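Local atomic coordinates of type IV pilus biogenesis factor PilY1 (Pseudomonas aeruginosa, PDB entry 3HX6), a protein that primes type IV pilus assembly, takes part in adhesion to host cells, and appears to regulate pilus retraction and twitching motility through calcium binding and release. Residues A322-A327 and T362-T367; Q274-R279 and L315-D320; L392-L397 and G433-F438. The protein carries 3 engineered substitutions. All coordinates share one frame; numbering follows the deposited sequence.

Overall arrangement
The three contacts lie in series along the chain of the C-terminal beta-propeller domain, and each touches the other two. Contact 2 is an antiparallel pairing of strands 276-281 and 307-317, almost wholly buried. Contact 1 is also largely buried but joins two loops and relies on side chains and water, whereas contact 2 is held chiefly by backbone bonds; Arg364 of contact 1 forms a salt bridge with Asp320 of contact 2. Contact 3, the largest interface, is a parallel pairing of strands 392-405 and 433-437 in another sheet, mostly buried, with Gln394 exposed and Gln393 and Thr396 partly so. Thr367 links it to contact 1 by a hydrogen bond to Asp437, and contacts 2 and 3 meet through Tyr316 and Leu392.

Contact 1: residues A322-A327 and T362-T367; sequences AGAAQA and TSRAQT
Gln326 and Arg364 run past one another in opposite directions, with the amide and guanidinium planes about 50° apart. The Gln326 side chain leaves the backbone with CG opposite its own carbonyl carbon (chi1 -68°) and then stretches out, which carries the amide across to Thr367. There OE1 lies 2.8 Å from Thr367 OG1, whose hydroxyl proton may go to Gln326 OE1 or to Asp437; NE2 bonds instead to the hydroxyl of Tyr369. The CG methylene of Gln326, part of the same extended chain, lies beside the guanidinium.

Arg364 reaches segment 322-327 through a chain bent at chi2 and chi3. Its guanidinium presents an edge to the backbone, but NH2 is modelled too close to the Ala325 carbonyl, so its weak hydrogen bond to Ala324 O is doubtful. The firmer hold on this group is the salt bridge from NE to Asp320, which would partly balance its charge.

Water extends the junction. One molecule accepts from both Arg364 NH1 and Ala327 N, while another donates to Gln366 OE1 at 2.8 Å and weakly to Ala327 O. Gln366 OE1 is bonded to Thr349 as well. The contact thus ties the loop between strands 307-317 and 333-336 to the one leading into strand 367-373, whose first residue, Thr367, packs on Tyr435 of strand 433-437.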
loop_
_atom_site.group_PDB
_atom_site.type_symbol
_atom_site.label_atom_id
_atom_site.label_comp_id
_atom_site.label_asym_id
_atom_site.label_seq_id
_atom_site.Cartn_x
_atom_site.Cartn_y
_atom_site.Cartn_z
ATOM N N ALA A 322 -3.957 32.515 30.110
ATOM C CA ALA A 322 -3.565 33.382 31.216
ATOM C C ALA A 322 -2.146 33.927 31.083
ATOM O O ALA A 322 -1.746 34.812 31.837
ATOM C CB ALA A 322 -3.714 32.633 32.536
ATOM N N GLY A 323 -1.384 33.396 30.131
ATOM C CA GLY A 323 -0.027 33.869 29.935
ATOM C C GLY A 323 1.061 32.980 30.504
ATOM O O GLY A 323 2.230 33.353 30.490
ATOM N N ALA A 324 0.685 31.810 31.008
ATOM C CA ALA A 324 1.646 30.870 31.579
ATOM C C ALA A 324 2.264 30.004 30.484
ATOM O O ALA A 324 1.565 29.530 29.583
ATOM C CB ALA A 324 0.961 29.991 32.614
ATOM N N ALA A 325 3.575 29.805 30.574
ATOM C CA ALA A 325 4.333 29.015 29.609
ATOM C C ALA A 325 3.793 27.602 29.453
ATOM O O ALA A 325 3.410 26.973 30.428
ATOM C CB ALA A 325 5.798 28.958 30.035
ATOM N N GLN A 326 3.782 27.104 28.220
ATOM C CA GLN A 326 3.307 25.754 27.927
ATOM C C GLN A 326 4.449 24.928 27.349
ATOM O O GLN A 326 4.941 25.221 26.263
ATOM C CB GLN A 326 2.179 25.792 26.902
ATOM C CG GLN A 326 0.899 26.417 27.391
ATOM C CD GLN A 326 -0.057 26.673 26.254
ATOM O OE1 GLN A 326 -1.233 26.303 26.315
ATOM N NE2 GLN A 326 0.444 27.312 25.202
ATOM N N ALA A 327 4.859 23.892 28.066
ATOM C CA ALA A 327 5.940 23.039 27.600
ATOM C C ALA A 327 5.568 22.358 26.290
ATOM O O ALA A 327 4.400 22.044 26.048
ATOM C CB ALA A 327 6.256 21.984 28.652
ATOM N N THR A 362 -5.430 20.447 35.282
ATOM C CA THR A 362 -6.627 21.099 34.770
ATOM C C THR A 362 -6.708 22.575 35.130
ATOM O O THR A 362 -7.790 23.154 35.129
ATOM C CB THR A 362 -7.890 20.402 35.302
ATOM O OG1 THR A 362 -7.892 20.446 36.734
ATOM C CG2 THR A 362 -7.924 18.955 34.853
ATOM N N SER A 363 -5.567 23.183 35.434
ATOM C CA SER A 363 -5.538 24.594 35.803
ATOM C C SER A 363 -5.428 25.459 34.557
ATOM O O SER A 363 -5.617 26.677 34.607
ATOM C CB SER A 363 -4.342 24.879 36.713
ATOM O OG SER A 363 -3.123 24.770 35.992
ATOM N N ARG A 364 -5.121 24.817 33.437
ATOM C CA ARG A 364 -4.955 25.518 32.170
ATOM C C ARG A 364 -5.084 24.538 31.016
ATOM O O ARG A 364 -4.985 23.326 31.198
ATOM C CB ARG A 364 -3.571 26.183 32.128
ATOM C CG ARG A 364 -2.589 25.581 33.133
ATOM C CD ARG A 364 -1.364 24.972 32.481
ATOM N NE ARG A 364 -0.647 25.985 31.730
ATOM C CZ ARG A 364 0.616 25.890 31.341
ATOM N NH1 ARG A 364 1.337 24.813 31.629
ATOM N NH2 ARG A 364 1.148 26.893 30.666
ATOM N N ALA A 365 -5.302 25.078 29.826
ATOM C CA ALA A 365 -5.435 24.259 28.637
ATOM C C ALA A 365 -4.105 24.161 27.909
ATOM O O ALA A 365 -3.297 25.091 27.947
ATOM C CB ALA A 365 -6.473 24.866 27.709
ATOM N N GLN A 366 -3.873 23.017 27.275
ATOM C CA GLN A 366 -2.682 22.831 26.471
ATOM C C GLN A 366 -3.178 23.282 25.099
ATOM O O GLN A 366 -4.387 23.391 24.886
ATOM C CB GLN A 366 -2.229 21.372 26.473
ATOM C CG GLN A 366 -1.636 20.948 27.808
ATOM C CD GLN A 366 -0.600 21.936 28.326
ATOM O OE1 GLN A 366 0.330 22.317 27.612
ATOM N NE2 GLN A 366 -0.759 22.357 29.574
ATOM N N THR A 367 -2.271 23.524 24.164
ATOM C CA THR A 367 -2.699 24.069 22.888
ATOM C C THR A 367 -1.989 23.529 21.657
ATOM O O THR A 367 -0.853 23.070 21.738
ATOM C CB THR A 367 -2.495 25.611 22.925
ATOM O OG1 THR A 367 -3.061 26.134 24.137
ATOM C CG2 THR A 367 -3.132 26.287 21.729
HETATM O O HOH W 1 2.708 21.605 28.905
HETATM O O HOH W 2 4.332 23.638 31.061
#

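Contact 2: residues Q274-R279 and L315-D320; sequences QGNLWR and LYSAVD
Leu277 faces two consecutive residues, Leu315 and Tyr316, and this uneven pairing organises the contact. The two leucine side chains lie side by side and point the same way, with Leu277 CD1 4.1 Å from Leu315 CD2. Both have CG anti to the backbone N (chi1 -167° and 179°), an arrangement that brings their methyl ends together on the face shared with Tyr316. Val345 of strand 343-348 touches both leucines, and Pro332 and Phe347 add to the cover of Leu277.

The backbone of Leu277 is held at both polar atoms. Its N donates to Tyr316 O at 2.7 Å in a nearly straight bond, and its O accepts from Leu315 N at 2.8 Å in a more bent one.

After the two leucines, Gly275 buries the most surface, because its backbone lies directly against that of Ala318. Its O accepts from Ala318 N at 2.7 Å, and the Ala318 methyl packs against the same oxygen. Nearby, a water donates to both Gln274 O and Ala318 O, bridging the two backbones.

On the other face, Asn276 pairs with Ser317: Ser317 OG donates to Asn276 OD1 at 2.8 Å, lying in the plane of the side-chain carbonyl.

Strands 276-281 and 307-317 are the third and fourth of a four-stranded antiparallel sheet, the arrangement of a beta-propeller blade, and Leu277 with Leu315 and Tyr316 forms a classic beta bulge near the end of strand 307-317, an edge strand of that sheet.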
loop_
_atom_site.group_PDB
_atom_site.type_symbol
_atom_site.label_atom_id
_atom_site.label_comp_id
_atom_site.label_asym_id
_atom_site.label_seq_id
_atom_site.Cartn_x
_atom_site.Cartn_y
_atom_site.Cartn_z
ATOM N N GLN A 274 10.255 25.156 28.016
ATOM C CA GLN A 274 9.805 26.516 28.293
ATOM C C GLN A 274 8.711 26.997 27.360
ATOM O O GLN A 274 8.183 28.097 27.532
ATOM C CB GLN A 274 10.984 27.481 28.232
ATOM C CG GLN A 274 11.765 27.553 29.529
ATOM C CD GLN A 274 12.983 28.433 29.420
ATOM O OE1 GLN A 274 13.079 29.269 28.520
ATOM N NE2 GLN A 274 13.923 28.265 30.346
ATOM N N GLY A 275 8.374 26.177 26.373
ATOM C CA GLY A 275 7.338 26.550 25.432
ATOM C C GLY A 275 7.845 27.302 24.221
ATOM O O GLY A 275 7.054 27.801 23.420
ATOM N N ASN A 276 9.161 27.402 24.075
ATOM C CA ASN A 276 9.718 28.099 22.924
ATOM C C ASN A 276 9.811 27.139 21.747
ATOM O O ASN A 276 10.230 25.998 21.913
ATOM C CB ASN A 276 11.120 28.621 23.235
ATOM C CG ASN A 276 11.140 29.538 24.429
ATOM O OD1 ASN A 276 10.591 30.639 24.386
ATOM N ND2 ASN A 276 11.766 29.086 25.514
ATOM N N LEU A 277 9.413 27.596 20.564
ATOM C CA LEU A 277 9.513 26.764 19.367
ATOM C C LEU A 277 10.723 27.331 18.629
ATOM O O LEU A 277 10.666 28.423 18.056
ATOM C CB LEU A 277 8.247 26.882 18.508
ATOM C CG LEU A 277 8.022 25.859 17.380
ATOM C CD1 LEU A 277 9.131 25.961 16.342
ATOM C CD2 LEU A 277 7.952 24.454 17.962
ATOM N N TRP A 278 11.822 26.592 18.657
ATOM C CA TRP A 278 13.050 27.050 18.026
ATOM C C TRP A 278 13.269 26.532 16.618
ATOM O O TRP A 278 12.794 25.458 16.268
ATOM C CB TRP A 278 14.266 26.616 18.852
ATOM C CG TRP A 278 14.234 27.036 20.279
ATOM C CD1 TRP A 278 13.837 26.287 21.349
ATOM C CD2 TRP A 278 14.601 28.318 20.795
ATOM N NE1 TRP A 278 13.937 27.027 22.510
ATOM C CE2 TRP A 278 14.403 28.278 22.196
ATOM C CE3 TRP A 278 15.081 29.501 20.209
ATOM C CZ2 TRP A 278 14.667 29.377 23.024
ATOM C CZ3 TRP A 278 15.347 30.598 21.034
ATOM C CH2 TRP A 278 15.138 30.525 22.428
ATOM N N ARG A 279 13.973 27.316 15.808
ATOM C CA ARG A 279 14.347 26.854 14.483
ATOM C C ARG A 279 15.861 26.974 14.470
ATOM O O ARG A 279 16.434 27.871 15.104
ATOM C CB ARG A 279 13.770 27.693 13.347
ATOM C CG ARG A 279 13.888 26.939 12.012
ATOM C CD ARG A 279 13.530 27.783 10.800
ATOM N NE ARG A 279 14.593 28.717 10.447
ATOM C CZ ARG A 279 14.514 29.579 9.439
ATOM N NH1 ARG A 279 13.418 29.624 8.687
ATOM N NH2 ARG A 279 15.530 30.387 9.170
ATOM N N LEU A 315 10.905 31.037 17.071
ATOM C CA LEU A 315 9.857 31.346 16.106
ATOM C C LEU A 315 8.612 31.782 16.868
ATOM O O LEU A 315 7.850 32.636 16.410
ATOM C CB LEU A 315 9.508 30.104 15.280
ATOM C CG LEU A 315 8.399 30.262 14.237
ATOM C CD1 LEU A 315 8.942 31.026 13.018
ATOM C CD2 LEU A 315 7.909 28.889 13.808
ATOM N N TYR A 316 8.425 31.187 18.041
ATOM C CA TYR A 316 7.251 31.449 18.860
ATOM C C TYR A 316 7.485 30.976 20.301
ATOM O O TYR A 316 8.341 30.126 20.555
ATOM C CB TYR A 316 6.066 30.688 18.243
ATOM C CG TYR A 316 4.707 31.033 18.799
ATOM C CD1 TYR A 316 4.114 30.256 19.797
ATOM C CD2 TYR A 316 4.019 32.157 18.340
ATOM C CE1 TYR A 316 2.858 30.597 20.328
ATOM C CE2 TYR A 316 2.772 32.504 18.860
ATOM C CZ TYR A 316 2.198 31.726 19.848
ATOM O OH TYR A 316 0.966 32.087 20.347
ATOM N N SER A 317 6.739 31.549 21.241
ATOM C CA SER A 317 6.820 31.153 22.648
ATOM C C SER A 317 5.384 30.910 23.097
ATOM O O SER A 317 4.581 31.843 23.188
ATOM C CB SER A 317 7.460 32.251 23.493
ATOM O OG SER A 317 8.831 32.389 23.183
ATOM N N ALA A 318 5.074 29.646 23.364
ATOM C CA ALA A 318 3.737 29.225 23.761
ATOM C C ALA A 318 3.353 29.474 25.216
ATOM O O ALA A 318 4.031 29.025 26.138
ATOM C CB ALA A 318 3.557 27.732 23.434
ATOM N N VAL A 319 2.246 30.188 25.400
ATOM C CA VAL A 319 1.707 30.476 26.723
ATOM C C VAL A 319 0.202 30.247 26.649
ATOM O O VAL A 319 -0.412 30.452 25.595
ATOM C CB VAL A 319 1.966 31.944 27.159
ATOM C CG1 VAL A 319 3.464 32.197 27.259
ATOM C CG2 VAL A 319 1.317 32.913 26.173
ATOM N N ASP A 320 -0.398 29.809 27.750
ATOM C CA ASP A 320 -1.834 29.578 27.747
ATOM C C ASP A 320 -2.590 30.902 27.710
ATOM O O ASP A 320 -1.994 31.967 27.506
ATOM C CB ASP A 320 -2.265 28.765 28.972
ATOM C CG ASP A 320 -1.798 29.375 30.276
ATOM O OD1 ASP A 320 -1.748 30.620 30.375
ATOM O OD2 ASP A 320 -1.492 28.602 31.208
HETATM O O HOH W 3 6.695 30.095 26.584
#

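Contact 3: residues L392-L397 and G433-F438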
loop_
_atom_site.group_PDB
_atom_site.type_symbol
_atom_site.label_atom_id
_atom_site.label_comp_id
_atom_site.label_asym_id
_atom_site.label_seq_id
_atom_site.Cartn_x
_atom_site.Cartn_y
_atom_site.Cartn_z
ATOM N N LEU A 392 -3.020 35.373 15.888
ATOM C CA LEU A 392 -3.482 34.107 15.334
ATOM C C LEU A 392 -4.996 33.977 15.344
ATOM O O LEU A 392 -5.681 34.656 16.105
ATOM C CB LEU A 392 -2.875 32.949 16.140
ATOM C CG LEU A 392 -1.381 33.038 16.466
ATOM C CD1 LEU A 392 -0.976 31.865 17.348
ATOM C CD2 LEU A 392 -0.570 33.055 15.177
ATOM N N GLN A 393 -5.508 33.100 14.489
ATOM C CA GLN A 393 -6.935 32.852 14.422
ATOM C C GLN A 393 -7.255 31.706 15.364
ATOM O O GLN A 393 -6.731 30.603 15.222
ATOM C CB GLN A 393 -7.362 32.462 13.012
ATOM C CG GLN A 393 -8.825 32.056 12.932
ATOM C CD GLN A 393 -9.739 33.135 13.472
ATOM O OE1 GLN A 393 -9.628 34.296 13.086
ATOM N NE2 GLN A 393 -10.648 32.763 14.364
ATOM N N GLN A 394 -8.116 31.979 16.330
ATOM C CA GLN A 394 -8.515 30.970 17.290
ATOM C C GLN A 394 -9.484 29.974 16.664
ATOM O O GLN A 394 -10.284 30.326 15.796
ATOM C CB GLN A 394 -9.184 31.642 18.491
ATOM C CG GLN A 394 -9.765 30.682 19.514
ATOM C CD GLN A 394 -10.578 31.405 20.578
ATOM O OE1 GLN A 394 -11.524 32.128 20.261
ATOM N NE2 GLN A 394 -10.215 31.213 21.838
ATOM N N GLN A 395 -9.380 28.724 17.096
ATOM C CA GLN A 395 -10.278 27.661 16.660
ATOM C C GLN A 395 -10.659 27.021 17.992
ATOM O O GLN A 395 -9.924 27.145 18.979
ATOM C CB GLN A 395 -9.567 26.632 15.771
ATOM C CG GLN A 395 -8.937 27.180 14.484
ATOM C CD GLN A 395 -9.949 27.645 13.441
ATOM O OE1 GLN A 395 -9.572 28.220 12.412
ATOM N NE2 GLN A 395 -11.231 27.396 13.693
ATOM N N THR A 396 -11.800 26.349 18.037
ATOM C CA THR A 396 -12.230 25.719 19.275
ATOM C C THR A 396 -12.826 24.347 19.024
ATOM O O THR A 396 -13.258 24.038 17.916
ATOM C CB THR A 396 -13.306 26.577 19.987
ATOM O OG1 THR A 396 -14.315 26.952 19.039
ATOM C CG2 THR A 396 -12.692 27.841 20.585
ATOM N N LEU A 397 -12.812 23.511 20.051
ATOM C CA LEU A 397 -13.438 22.205 19.958
ATOM C C LEU A 397 -14.795 22.571 20.539
ATOM O O LEU A 397 -14.908 22.877 21.726
ATOM C CB LEU A 397 -12.697 21.190 20.821
ATOM C CG LEU A 397 -11.339 20.814 20.221
ATOM C CD1 LEU A 397 -10.672 19.747 21.071
ATOM C CD2 LEU A 397 -11.545 20.310 18.789
ATOM N N GLY A 433 -1.098 32.882 11.845
ATOM C CA GLY A 433 -1.359 31.493 12.149
ATOM C C GLY A 433 -2.660 31.244 12.874
ATOM O O GLY A 433 -3.633 31.995 12.739
ATOM N N TRP A 434 -2.659 30.180 13.667
ATOM C CA TRP A 434 -3.839 29.785 14.404
ATOM C C TRP A 434 -3.469 29.006 15.650
ATOM O O TRP A 434 -2.316 28.633 15.838
ATOM C CB TRP A 434 -4.727 28.913 13.511
ATOM C CG TRP A 434 -3.994 27.750 12.836
ATOM C CD1 TRP A 434 -3.553 27.698 11.543
ATOM C CD2 TRP A 434 -3.694 26.465 13.409
ATOM N NE1 TRP A 434 -3.009 26.460 11.269
ATOM C CE2 TRP A 434 -3.085 25.685 12.397
ATOM C CE3 TRP A 434 -3.886 25.897 14.676
ATOM C CZ2 TRP A 434 -2.670 24.366 12.615
ATOM C CZ3 TRP A 434 -3.469 24.579 14.892
ATOM C CH2 TRP A 434 -2.872 23.833 13.864
ATOM N N TYR A 435 -4.457 28.779 16.507
ATOM C CA TYR A 435 -4.248 27.996 17.713
ATOM C C TYR A 435 -5.555 27.323 18.089
ATOM O O TYR A 435 -6.631 27.776 17.716
ATOM C CB TYR A 435 -3.729 28.854 18.875
ATOM C CG TYR A 435 -4.723 29.831 19.470
ATOM C CD1 TYR A 435 -4.842 31.128 18.974
ATOM C CD2 TYR A 435 -5.514 29.469 20.566
ATOM C CE1 TYR A 435 -5.721 32.048 19.560
ATOM C CE2 TYR A 435 -6.396 30.377 21.156
ATOM C CZ TYR A 435 -6.492 31.663 20.649
ATOM O OH TYR A 435 -7.357 32.561 21.228
ATOM N N LEU A 436 -5.448 26.216 18.805
ATOM C CA LEU A 436 -6.610 25.461 19.235
ATOM C C LEU A 436 -6.294 24.926 20.622
ATOM O O LEU A 436 -5.406 24.100 20.767
ATOM C CB LEU A 436 -6.858 24.293 18.270
ATOM C CG LEU A 436 -7.922 23.250 18.636
ATOM C CD1 LEU A 436 -9.302 23.893 18.596
ATOM C CD2 LEU A 436 -7.862 22.076 17.656
ATOM N N ASP A 437 -6.996 25.406 21.641
ATOM C CA ASP A 437 -6.757 24.906 22.988
ATOM C C ASP A 437 -7.412 23.530 23.077
ATOM O O ASP A 437 -8.523 23.324 22.576
ATOM C CB ASP A 437 -7.352 25.848 24.043
ATOM C CG ASP A 437 -6.569 27.150 24.182
ATOM O OD1 ASP A 437 -5.358 27.098 24.482
ATOM O OD2 ASP A 437 -7.163 28.231 23.992
ATOM N N PHE A 438 -6.708 22.582 23.685
ATOM C CA PHE A 438 -7.236 21.235 23.826
ATOM C C PHE A 438 -8.268 21.199 24.947
ATOM O O PHE A 438 -7.954 20.897 26.102
ATOM C CB PHE A 438 -6.101 20.251 24.106
ATOM C CG PHE A 438 -5.207 20.014 22.920
ATOM C CD1 PHE A 438 -5.726 19.501 21.735
ATOM C CD2 PHE A 438 -3.855 20.309 22.985
ATOM C CE1 PHE A 438 -4.908 19.285 20.630
ATOM C CE2 PHE A 438 -3.025 20.100 21.884
ATOM C CZ PHE A 438 -3.554 19.585 20.705
HETATM O O HOH W 4 -9.436 29.085 23.164
HETATM O O HOH W 5 -9.690 26.695 21.503
HETATM O O HOH W 6 -11.310 24.646 22.327
#
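Gln393 and Tyr435 lie at the centre of a parallel ladder of backbone hydrogen bonds. Gln393 N donates to Gly433 O at 2.8 Å, Tyr435 N to Gln393 O at 3.2 Å, and Gln395 N to Tyr435 O at 3.0 Å. Beyond these bonds water fills in: one molecule joins Gln395 O to Asp437 N, another Leu397 N to Asp437 O.

Carbon contacts involve the Tyr435 ring above all. One face receives Gln394 CA in a CH-pi contact, 4.0 Å from the ring centroid, while Leu392 CB meets the ring at its edge. Leu392 CD2 packs tightly on Gly433 CA at 3.5 Å. With CG set between its backbone N and carbonyl carbon (chi1 70°), the tyrosine leans over strand 392-405, and the Gln394 chain crosses it obliquely. At the far end, Leu436 CD1 lies 4.0 Å from Leu397 CG, the two side chains crossing at about a right angle.

Among polar side chains, Asp437 OD2 accepts from a water that is also weakly bonded to Gln394 NE2, and its OD1 is bonded to Thr367 OG1 and forms a salt bridge with Arg389.

The chemistry implies a join held mainly by backbone bonds and carbon packing, with water completing the pairing where the strands separate toward Leu397.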